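Local coordinates for DUF4875 domain-containing protein (PDB 4LG3), which is of unknown function, an uncharacterised Desulfovibrio piger protein of the DUF4875 family whose sequence family belongs to the CamS-like clan, at residues 23-27 with 71-75; 53-57 with 175-181; 94-100 with 111-117. One frame throughout, in Å; residues are numbered along the deposited sequence.

How the interactions relate
All three interactions reach one mixed sheet, and all are partly buried: Ala-73 and Val-75, Ala-57 and Phe-177, and Thr-97 and Trp-113 are buried, while Arg-72, Pro-176 and Thr-115 are exposed. Interaction 1 starts a parallel, backbone-bonded strand pair, flanked by the long side chains of Arg-24, Arg-26 and Lys-71. Interaction 3 continues across the sheet as an antiparallel pair with a bulge and an aromatic stack that meets a sulfate; the two touch at Val-75 and Thr-97. Interaction 2 differs: no backbone-to-backbone bond links its segments, and helix 53-71 meets the C-terminal segment through a salt bridge, a cation-pi stack and CH-pi packing. It adjoins interaction 3 through Phe-177 and Leu-116; interactions 1 and 2 do not touch.

Interaction 1: residues 23-27 with 71-75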
loop_
_atom_site.group_PDB
_atom_site.type_symbol
_atom_site.label_atom_id
_atom_site.label_comp_id
_atom_site.label_asym_id
_atom_site.label_seq_id
_atom_site.Cartn_x
_atom_site.Cartn_y
_atom_site.Cartn_z
ATOM N N GLY A 23 -27.792 3.494 -1.776
ATOM C CA GLY A 23 -27.637 3.785 -3.201
ATOM C C GLY A 23 -26.253 4.254 -3.617
ATOM O O GLY A 23 -26.100 4.893 -4.658
ATOM N N ARG A 24 -25.235 3.970 -2.808
ATOM C CA ARG A 24 -23.884 4.432 -3.086
ATOM C C ARG A 24 -22.892 3.385 -2.607
ATOM O O ARG A 24 -22.422 3.428 -1.466
ATOM C CB ARG A 24 -23.658 5.801 -2.424
ATOM C CG ARG A 24 -22.399 6.485 -2.879
ATOM C CD ARG A 24 -22.480 7.977 -2.743
ATOM N NE ARG A 24 -21.289 8.567 -3.350
ATOM C CZ ARG A 24 -21.239 9.034 -4.591
ATOM N NH1 ARG A 24 -22.331 9.055 -5.346
ATOM N NH2 ARG A 24 -20.102 9.499 -5.084
ATOM N N LEU A 25 -22.614 2.430 -3.487
ATOM C CA LEU A 25 -21.700 1.330 -3.246
ATOM C C LEU A 25 -20.250 1.810 -3.242
ATOM O O LEU A 25 -19.790 2.431 -4.205
ATOM C CB LEU A 25 -21.890 0.209 -4.305
ATOM C CG LEU A 25 -20.850 -0.959 -4.304
ATOM C CD1 LEU A 25 -21.148 -1.970 -3.233
ATOM C CD2 LEU A 25 -20.828 -1.664 -5.646
ATOM N N ARG A 26 -19.541 1.493 -2.157
ATOM C CA ARG A 26 -18.120 1.741 -1.996
ATOM C C ARG A 26 -17.359 0.412 -2.178
ATOM O O ARG A 26 -17.814 -0.630 -1.704
ATOM C CB ARG A 26 -17.837 2.363 -0.636
ATOM C CG ARG A 26 -16.385 2.721 -0.423
ATOM C CD ARG A 26 -16.183 3.438 0.890
ATOM N NE ARG A 26 -14.766 3.728 1.090
ATOM C CZ ARG A 26 -14.291 4.684 1.874
ATOM N NH1 ARG A 26 -15.114 5.444 2.582
ATOM N NH2 ARG A 26 -12.984 4.890 1.955
ATOM N N TYR A 27 -16.228 0.436 -2.887
ATOM C CA TYR A 27 -15.447 -0.779 -3.056
ATOM C C TYR A 27 -14.055 -0.495 -2.579
ATOM O O TYR A 27 -13.398 0.411 -3.089
ATOM C CB TYR A 27 -15.493 -1.267 -4.491
ATOM C CG TYR A 27 -15.225 -2.748 -4.639
ATOM C CD1 TYR A 27 -16.188 -3.692 -4.286
ATOM C CD2 TYR A 27 -14.043 -3.207 -5.198
ATOM C CE1 TYR A 27 -15.953 -5.060 -4.445
ATOM C CE2 TYR A 27 -13.803 -4.566 -5.369
ATOM C CZ TYR A 27 -14.766 -5.491 -5.005
ATOM O OH TYR A 27 -14.529 -6.834 -5.212
ATOM N N LYS A 71 -16.608 -3.099 -11.008
ATOM C CA LYS A 71 -17.579 -3.422 -9.959
ATOM C C LYS A 71 -18.808 -2.498 -9.983
ATOM O O LYS A 71 -19.726 -2.698 -9.171
ATOM C CB LYS A 71 -16.941 -3.408 -8.540
ATOM C CG LYS A 71 -15.660 -4.218 -8.400
ATOM C CD LYS A 71 -15.777 -5.703 -8.615
ATOM C CE LYS A 71 -14.421 -6.333 -8.769
ATOM N NZ LYS A 71 -14.506 -7.813 -8.805
ATOM N N ARG A 72 -18.834 -1.502 -10.898
ATOM C CA ARG A 72 -19.927 -0.536 -11.000
ATOM C C ARG A 72 -20.115 0.138 -9.636
ATOM O O ARG A 72 -21.229 0.221 -9.112
ATOM C CB ARG A 72 -21.231 -1.200 -11.514
ATOM C CG ARG A 72 -21.149 -1.702 -12.957
ATOM C CD ARG A 72 -22.433 -2.417 -13.352
ATOM N NE ARG A 72 -23.019 -1.888 -14.588
ATOM C CZ ARG A 72 -23.972 -0.959 -14.637
ATOM N NH1 ARG A 72 -24.455 -0.431 -13.517
ATOM N NH2 ARG A 72 -24.447 -0.548 -15.808
ATOM N N ALA A 73 -18.996 0.554 -9.037
ATOM C CA ALA A 73 -19.011 1.207 -7.739
ATOM C C ALA A 73 -19.099 2.729 -7.898
ATOM O O ALA A 73 -18.516 3.291 -8.821
ATOM C CB ALA A 73 -17.775 0.808 -6.940
ATOM N N ALA A 74 -19.803 3.395 -6.983
ATOM C CA ALA A 74 -19.897 4.857 -6.981
ATOM C C ALA A 74 -18.610 5.462 -6.366
ATOM O O ALA A 74 -18.204 6.579 -6.702
ATOM C CB ALA A 74 -21.127 5.300 -6.186
ATOM N N VAL A 75 -17.983 4.709 -5.458
ATOM C CA VAL A 75 -16.780 5.113 -4.727
ATOM C C VAL A 75 -15.823 3.940 -4.684
ATOM O O VAL A 75 -16.248 2.814 -4.404
ATOM C CB VAL A 75 -17.101 5.604 -3.265
ATOM C CG1 VAL A 75 -15.878 6.247 -2.600
ATOM C CG2 VAL A 75 -18.279 6.545 -3.243
#
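Lys-71 lays its aliphatic chain over one face of the Tyr-27 ring. From CB, CG is set anti to the carbonyl carbon (chi1 -50°), which brings it over the ring centre: it stands 3.6 Å from the Tyr-27 centroid and close to the ring normal, a CH-pi contact. The bend at chi2 (-64°) then carries CD over CZ, and CE reaches the rim at 3.6 Å from Tyr-27 OH. NZ ends above and slightly past the phenol oxygen, which is hydrogen-bonded to Glu-15; the lysine's own pairing with that carboxylate is long and weak.

Beside this packing the backbones join. Leu-25 O takes two successive N-H groups, Ala-74 N at 2.9 Å and Val-75 N at 3.2 Å. Val-75 O answers by taking Tyr-27 N at 2.8 Å, which sets Arg-26 opposite Val-75 as a parallel bridge. Ala-73 CB fills in against Tyr-27 CB at 3.9 Å. At the other end the guanidinium of Arg-24 has Ala-74 CB over one face, while its NE passes 3.6 Å from Val-75 CG2; its polar end is held by a salt bridge to Asp-101 and a hydrogen bond to Gly-104 O.

The contact thus lies where the chain leaves helix 53-71 through Arg-72, of positive phi, and enters strand 75-81 beside strand 26-36, whose other neighbour here is strand 10-18.

Interaction 2: residues 53-57 with 175-181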
loop_
_atom_site.group_PDB
_atom_site.type_symbol
_atom_site.label_atom_id
_atom_site.label_comp_id
_atom_site.label_asym_id
_atom_site.label_seq_id
_atom_site.Cartn_x
_atom_site.Cartn_y
_atom_site.Cartn_z
ATOM N N LYS A 53 7.471 8.163 -7.189
ATOM C CA LYS A 53 6.252 8.593 -6.518
ATOM C C LYS A 53 5.126 8.676 -7.557
ATOM O O LYS A 53 3.990 8.262 -7.285
ATOM C CB LYS A 53 6.486 9.974 -5.864
ATOM C CG LYS A 53 5.322 10.449 -5.022
ATOM C CD LYS A 53 5.532 11.834 -4.477
ATOM C CE LYS A 53 4.306 12.281 -3.718
ATOM N NZ LYS A 53 4.497 13.613 -3.096
ATOM N N ARG A 54 5.467 9.204 -8.749
ATOM C CA ARG A 54 4.555 9.369 -9.867
ATOM C C ARG A 54 4.036 7.999 -10.335
ATOM O O ARG A 54 2.844 7.855 -10.578
ATOM C CB ARG A 54 5.247 10.149 -10.996
ATOM C CG ARG A 54 4.352 10.550 -12.160
ATOM C CD ARG A 54 3.396 11.674 -11.827
ATOM N NE ARG A 54 2.607 12.124 -12.975
ATOM C CZ ARG A 54 1.451 11.584 -13.357
ATOM N NH1 ARG A 54 0.948 10.534 -12.706
ATOM N NH2 ARG A 54 0.795 12.081 -14.401
ATOM N N GLN A 55 4.902 6.988 -10.389
ATOM C CA GLN A 55 4.524 5.634 -10.791
ATOM C C GLN A 55 3.629 4.968 -9.739
ATOM O O GLN A 55 2.682 4.282 -10.106
ATOM C CB GLN A 55 5.771 4.804 -11.043
ATOM C CG GLN A 55 6.406 5.117 -12.391
ATOM C CD GLN A 55 7.759 4.491 -12.562
ATOM O OE1 GLN A 55 8.444 4.150 -11.598
ATOM N NE2 GLN A 55 8.187 4.335 -13.802
ATOM N N LEU A 56 3.905 5.206 -8.442
ATOM C CA LEU A 56 3.103 4.681 -7.342
ATOM C C LEU A 56 1.695 5.281 -7.388
ATOM O O LEU A 56 0.714 4.556 -7.245
ATOM C CB LEU A 56 3.777 4.945 -5.968
ATOM C CG LEU A 56 5.153 4.256 -5.710
ATOM C CD1 LEU A 56 5.752 4.742 -4.416
ATOM C CD2 LEU A 56 5.031 2.739 -5.703
ATOM N N ALA A 57 1.597 6.599 -7.623
ATOM C CA ALA A 57 0.333 7.332 -7.770
ATOM C C ALA A 57 -0.447 6.832 -8.999
ATOM O O ALA A 57 -1.626 6.520 -8.878
ATOM C CB ALA A 57 0.599 8.826 -7.884
ATOM N N GLU A 175 3.399 10.701 1.437
ATOM C CA GLU A 175 3.222 12.146 1.284
ATOM C C GLU A 175 1.965 12.377 0.483
ATOM O O GLU A 175 1.656 11.509 -0.339
ATOM C CB GLU A 175 4.393 12.787 0.491
ATOM C CG GLU A 175 5.803 12.578 0.989
ATOM C CD GLU A 175 6.818 13.234 0.072
ATOM O OE1 GLU A 175 6.496 13.442 -1.120
ATOM O OE2 GLU A 175 7.914 13.591 0.562
ATOM N N PRO A 176 1.306 13.563 0.533
ATOM C CA PRO A 176 0.205 13.798 -0.421
ATOM C C PRO A 176 0.755 13.829 -1.857
ATOM O O PRO A 176 1.967 13.937 -2.046
ATOM C CB PRO A 176 -0.364 15.160 0.001
ATOM C CG PRO A 176 0.240 15.456 1.336
ATOM C CD PRO A 176 1.539 14.746 1.393
ATOM N N PHE A 177 -0.099 13.674 -2.857
ATOM C CA PHE A 177 0.339 13.789 -4.254
ATOM C C PHE A 177 -0.659 14.710 -4.949
ATOM O O PHE A 177 -1.814 14.803 -4.492
ATOM C CB PHE A 177 0.583 12.452 -4.976
ATOM C CG PHE A 177 -0.602 11.623 -5.418
ATOM C CD1 PHE A 177 -1.368 12.004 -6.525
ATOM C CD2 PHE A 177 -0.861 10.390 -4.830
ATOM C CE1 PHE A 177 -2.421 11.215 -6.970
ATOM C CE2 PHE A 177 -1.923 9.598 -5.268
ATOM C CZ PHE A 177 -2.693 10.016 -6.343
ATOM N N PRO A 178 -0.220 15.486 -5.964
ATOM C CA PRO A 178 -1.116 16.496 -6.539
ATOM C C PRO A 178 -2.319 15.930 -7.287
ATOM O O PRO A 178 -2.242 14.907 -7.965
ATOM C CB PRO A 178 -0.209 17.294 -7.481
ATOM C CG PRO A 178 1.166 16.988 -7.046
ATOM C CD PRO A 178 1.118 15.571 -6.573
ATOM N N GLN A 179 -3.437 16.645 -7.140
ATOM C CA GLN A 179 -4.736 16.397 -7.751
ATOM C C GLN A 179 -4.628 16.347 -9.296
ATOM O O GLN A 179 -5.342 15.570 -9.916
ATOM C CB GLN A 179 -5.690 17.523 -7.299
ATOM C CG GLN A 179 -7.134 17.394 -7.775
ATOM C CD GLN A 179 -7.984 16.495 -6.912
ATOM O OE1 GLN A 179 -7.747 16.309 -5.709
ATOM N NE2 GLN A 179 -9.051 15.979 -7.508
ATOM N N GLU A 180 -3.730 17.166 -9.898
ATOM C CA GLU A 180 -3.500 17.276 -11.347
ATOM C C GLU A 180 -2.939 15.964 -11.954
ATOM O O GLU A 180 -3.095 15.736 -13.156
ATOM C CB GLU A 180 -2.601 18.490 -11.706
ATOM C CG GLU A 180 -1.427 18.756 -10.767
ATOM C CD GLU A 180 -1.615 19.795 -9.664
ATOM O OE1 GLU A 180 -2.543 19.649 -8.831
ATOM O OE2 GLU A 180 -0.784 20.732 -9.597
ATOM N N TRP A 181 -2.331 15.098 -11.126
ATOM C CA TRP A 181 -1.800 13.793 -11.551
ATOM C C TRP A 181 -2.908 12.798 -11.948
ATOM O O TRP A 181 -2.622 11.816 -12.629
ATOM C CB TRP A 181 -0.960 13.168 -10.423
ATOM C CG TRP A 181 0.389 13.778 -10.212
ATOM C CD1 TRP A 181 0.876 14.936 -10.759
ATOM C CD2 TRP A 181 1.426 13.262 -9.369
ATOM N NE1 TRP A 181 2.165 15.156 -10.332
ATOM C CE2 TRP A 181 2.526 14.147 -9.470
ATOM C CE3 TRP A 181 1.540 12.128 -8.549
ATOM C CZ2 TRP A 181 3.720 13.934 -8.774
ATOM C CZ3 TRP A 181 2.728 11.907 -7.878
ATOM C CH2 TRP A 181 3.805 12.797 -8.003
#
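Arg-54 lies along one face of the Trp-181 indole, its guanidinium nearly parallel to the ring (13° between planes) with centres 4.3 Å apart. The overlap has two parts. CD sits over the six-membered ring, 3.5 Å from its centroid, as a CH-pi contact, while CZ is over the five-membered ring in cation-pi geometry. A bend at chi2 (73°) turns the chain so that it can run flat along the indole. Pro-178 CD sits over the opposite face, so the tryptophan is sandwiched between an arginine and a proline.

Ala-57, one turn further along the helix, uses a single methyl for two aromatics. Its CB stands over the centre of the Phe-177 ring, 3.6 Å from the centroid, and also meets the edge of the indole, 3.5 Å from Trp-181 CE3.

Lys-53 reaches past the indole in an extended chain, crossing it at about a right angle. Its NZ forms a salt bridge to Glu-175 OE1 at 2.8 Å; OE1 receives it on the anti lone pair, the one away from the other oxygen. A second bond of 2.8 Å runs from NZ to Pro-176 O, nearly along the C=O axis. Two acceptors thus fix the ammonium group.

Strand 175-176 is paired with strand 113-118, and Phe-177 packs on Leu-116. The start of helix 53-71 packs on the loop and 3-10 turn that follow strand 175-176 and reaches the strand itself through Lys-53, an arrangement that ties the helix to the C-terminal end of the mixed sheet.

Interaction 3: residues 94-100 with 111-117; sequences ATATYAP and WTWNTLQ. With SO4 (sulfate ion), chain D.
An antiparallel strand pair interrupted by a beta bulge joins strands 92-98 and 113-118, neighbours in the mixed sheet. The N-to-C directions of 94-98 and 113-117 differ by 164°, and their axes approach to 4.6 Å. Thr-95 and Gln-117 form one hydrogen-bonded pair and Thr-97 and Asn-114 another; three residues on one strand match four on the other, a shift of one. The extra residue falls around Thr-115, whose phi is positive.

Thr-95 bridges the bulge with its hydroxyl. It donates to Thr-115 O at 2.8 Å, from above the carbonyl plane, and accepts from Gln-117 NE2 at 3.0 Å, where the oxygen lies in the amide plane. A chi1 of 65° sets OG1 between the backbone N and the carbonyl carbon, facing both partners.

Beyond the bulge Tyr-98 and Trp-113 form a non-hydrogen-bonded pair and stack in an offset manner: the phenol and the six-membered indole ring have planes 14° apart and centroids 4.3 Å apart. Pro-100 CD rests over the other face of the phenol. At the far end, Ala-99 N donates to Thr-112 O at 2.8 Å. On the sheet face that carries Thr-95 and Thr-97, Thr-97 CG2 meets the edge of the Trp-111 ring, 3.6 Å from CH2.

The stack turns two polar groups toward one sulfate ion, probably from the crystallisation liquor. Tyr-98 OH donates to O2 at 2.7 Å, and Trp-113 NE1 donates to O3 at 2.9 Å in a nearly straight bond. The O-H and N-H at the edges of the two stacked rings both point to the same anion; both donors are neutral. This chemistry is compatible with anion binding at the spot, but a sulfate of this origin does not establish a natural ligand.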
loop_
_atom_site.group_PDB
_atom_site.type_symbol
_atom_site.label_atom_id
_atom_site.label_comp_id
_atom_site.label_asym_id
_atom_site.label_seq_id
_atom_site.Cartn_x
_atom_site.Cartn_y
_atom_site.Cartn_z
ATOM N N ALA A 94 1.032 3.944 -1.309
ATOM C CA ALA A 94 0.166 4.891 -2.004
ATOM C C ALA A 94 -1.280 4.611 -1.707
ATOM O O ALA A 94 -1.642 3.457 -1.456
ATOM C CB ALA A 94 0.397 4.800 -3.531
ATOM N N THR A 95 -2.126 5.655 -1.811
ATOM C CA THR A 95 -3.582 5.595 -1.631
ATOM C C THR A 95 -4.280 6.544 -2.588
ATOM O O THR A 95 -3.719 7.581 -2.948
ATOM C CB THR A 95 -4.041 5.956 -0.175
ATOM O OG1 THR A 95 -3.736 7.322 0.115
ATOM C CG2 THR A 95 -3.492 5.054 0.887
ATOM N N ALA A 96 -5.556 6.239 -2.903
ATOM C CA ALA A 96 -6.430 7.067 -3.729
ATOM C C ALA A 96 -7.875 6.629 -3.580
ATOM O O ALA A 96 -8.173 5.430 -3.599
ATOM C CB ALA A 96 -6.011 7.002 -5.205
ATOM N N THR A 97 -8.772 7.610 -3.434
ATOM C CA THR A 97 -10.208 7.399 -3.400
ATOM C C THR A 97 -10.792 8.143 -4.628
ATOM O O THR A 97 -10.486 9.301 -4.875
ATOM C CB THR A 97 -10.806 7.783 -2.044
ATOM O OG1 THR A 97 -10.213 6.953 -1.013
ATOM C CG2 THR A 97 -12.322 7.622 -2.025
ATOM N N TYR A 98 -11.602 7.435 -5.390
ATOM C CA TYR A 98 -12.234 7.863 -6.627
ATOM C C TYR A 98 -13.753 7.749 -6.562
ATOM O O TYR A 98 -14.281 6.669 -6.272
ATOM C CB TYR A 98 -11.698 6.983 -7.763
ATOM C CG TYR A 98 -12.212 7.296 -9.158
ATOM C CD1 TYR A 98 -12.382 8.616 -9.586
ATOM C CD2 TYR A 98 -12.425 6.276 -10.085
ATOM C CE1 TYR A 98 -12.782 8.909 -10.888
ATOM C CE2 TYR A 98 -12.828 6.558 -11.393
ATOM C CZ TYR A 98 -13.023 7.877 -11.783
ATOM O OH TYR A 98 -13.410 8.181 -13.062
ATOM N N ALA A 99 -14.445 8.867 -6.832
ATOM C CA ALA A 99 -15.904 8.995 -6.911
ATOM C C ALA A 99 -16.235 9.554 -8.308
ATOM O O ALA A 99 -16.292 10.774 -8.468
ATOM C CB ALA A 99 -16.420 9.896 -5.804
ATOM N N PRO A 100 -16.371 8.674 -9.346
ATOM C CA PRO A 100 -16.576 9.166 -10.727
ATOM C C PRO A 100 -17.641 10.261 -10.914
ATOM O O PRO A 100 -17.450 11.128 -11.759
ATOM C CB PRO A 100 -16.975 7.902 -11.517
ATOM C CG PRO A 100 -16.463 6.774 -10.746
ATOM C CD PRO A 100 -16.259 7.200 -9.312
ATOM N N TRP A 111 -16.190 16.315 -4.806
ATOM C CA TRP A 111 -14.870 15.882 -5.256
ATOM C C TRP A 111 -14.971 14.572 -5.972
ATOM O O TRP A 111 -15.872 13.780 -5.693
ATOM C CB TRP A 111 -13.837 15.797 -4.114
ATOM C CG TRP A 111 -14.202 14.938 -2.939
ATOM C CD1 TRP A 111 -14.632 15.369 -1.717
ATOM C CD2 TRP A 111 -14.015 13.515 -2.820
ATOM N NE1 TRP A 111 -14.766 14.302 -0.855
ATOM C CE2 TRP A 111 -14.366 13.155 -1.494
ATOM C CE3 TRP A 111 -13.552 12.512 -3.692
ATOM C CZ2 TRP A 111 -14.308 11.834 -1.035
ATOM C CZ3 TRP A 111 -13.519 11.198 -3.249
ATOM C CH2 TRP A 111 -13.894 10.868 -1.938
ATOM N N THR A 112 -14.002 14.328 -6.871
ATOM C CA THR A 112 -13.872 13.119 -7.679
ATOM C C THR A 112 -12.706 12.300 -7.136
ATOM O O THR A 112 -12.785 11.078 -7.078
ATOM C CB THR A 112 -13.711 13.517 -9.158
ATOM O OG1 THR A 112 -14.773 14.428 -9.488
ATOM C CG2 THR A 112 -13.729 12.311 -10.112
ATOM N N TRP A 113 -11.629 12.978 -6.739
ATOM C CA TRP A 113 -10.432 12.338 -6.190
ATOM C C TRP A 113 -10.107 12.909 -4.806
ATOM O O TRP A 113 -10.211 14.116 -4.586
ATOM C CB TRP A 113 -9.233 12.483 -7.147
ATOM C CG TRP A 113 -9.393 11.696 -8.421
ATOM C CD1 TRP A 113 -9.912 12.142 -9.601
ATOM C CD2 TRP A 113 -9.017 10.326 -8.639
ATOM N NE1 TRP A 113 -9.888 11.134 -10.543
ATOM C CE2 TRP A 113 -9.325 10.016 -9.984
ATOM C CE3 TRP A 113 -8.448 9.329 -7.827
ATOM C CZ2 TRP A 113 -9.104 8.746 -10.527
ATOM C CZ3 TRP A 113 -8.219 8.072 -8.368
ATOM C CH2 TRP A 113 -8.554 7.786 -9.698
ATOM N N ASN A 114 -9.736 12.032 -3.877
ATOM C CA ASN A 114 -9.365 12.412 -2.513
ATOM C C ASN A 114 -8.432 11.380 -1.915
ATOM O O ASN A 114 -8.294 10.287 -2.476
ATOM C CB ASN A 114 -10.606 12.543 -1.636
ATOM C CG ASN A 114 -10.479 13.554 -0.517
ATOM O OD1 ASN A 114 -9.385 13.965 -0.109
ATOM N ND2 ASN A 114 -11.612 13.982 0.007
ATOM N N THR A 115 -7.786 11.726 -0.790
ATOM C CA THR A 115 -6.900 10.861 -0.001
ATOM C C THR A 115 -5.779 10.390 -0.906
ATOM O O THR A 115 -5.474 9.188 -1.003
ATOM C CB THR A 115 -7.707 9.704 0.669
ATOM O OG1 THR A 115 -8.952 10.205 1.154
ATOM C CG2 THR A 115 -6.949 9.050 1.825
ATOM N N LEU A 116 -5.181 11.364 -1.605
ATOM C CA LEU A 116 -4.122 11.105 -2.564
ATOM C C LEU A 116 -2.804 11.085 -1.849
ATOM O O LEU A 116 -2.390 12.107 -1.331
ATOM C CB LEU A 116 -4.153 12.161 -3.675
ATOM C CG LEU A 116 -5.480 12.304 -4.436
ATOM C CD1 LEU A 116 -5.412 13.462 -5.456
ATOM C CD2 LEU A 116 -5.919 10.967 -5.071
ATOM N N GLN A 117 -2.203 9.905 -1.716
ATOM C CA GLN A 117 -0.920 9.751 -1.036
ATOM C C GLN A 117 -0.015 8.844 -1.796
ATOM O O GLN A 117 -0.486 7.937 -2.463
ATOM C CB GLN A 117 -1.055 9.207 0.402
ATOM C CG GLN A 117 -1.880 10.050 1.340
ATOM C CD GLN A 117 -1.978 9.370 2.676
ATOM O OE1 GLN A 117 -1.361 9.795 3.656
ATOM N NE2 GLN A 117 -2.763 8.290 2.749
HETATM S S SO4 D . -12.002 11.680 -14.102
HETATM O O1 SO4 D . -11.643 11.264 -15.465
HETATM O O2 SO4 D . -13.053 10.787 -13.606
HETATM O O3 SO4 D . -10.799 11.646 -13.247
HETATM O O4 SO4 D . -12.520 13.049 -14.129
#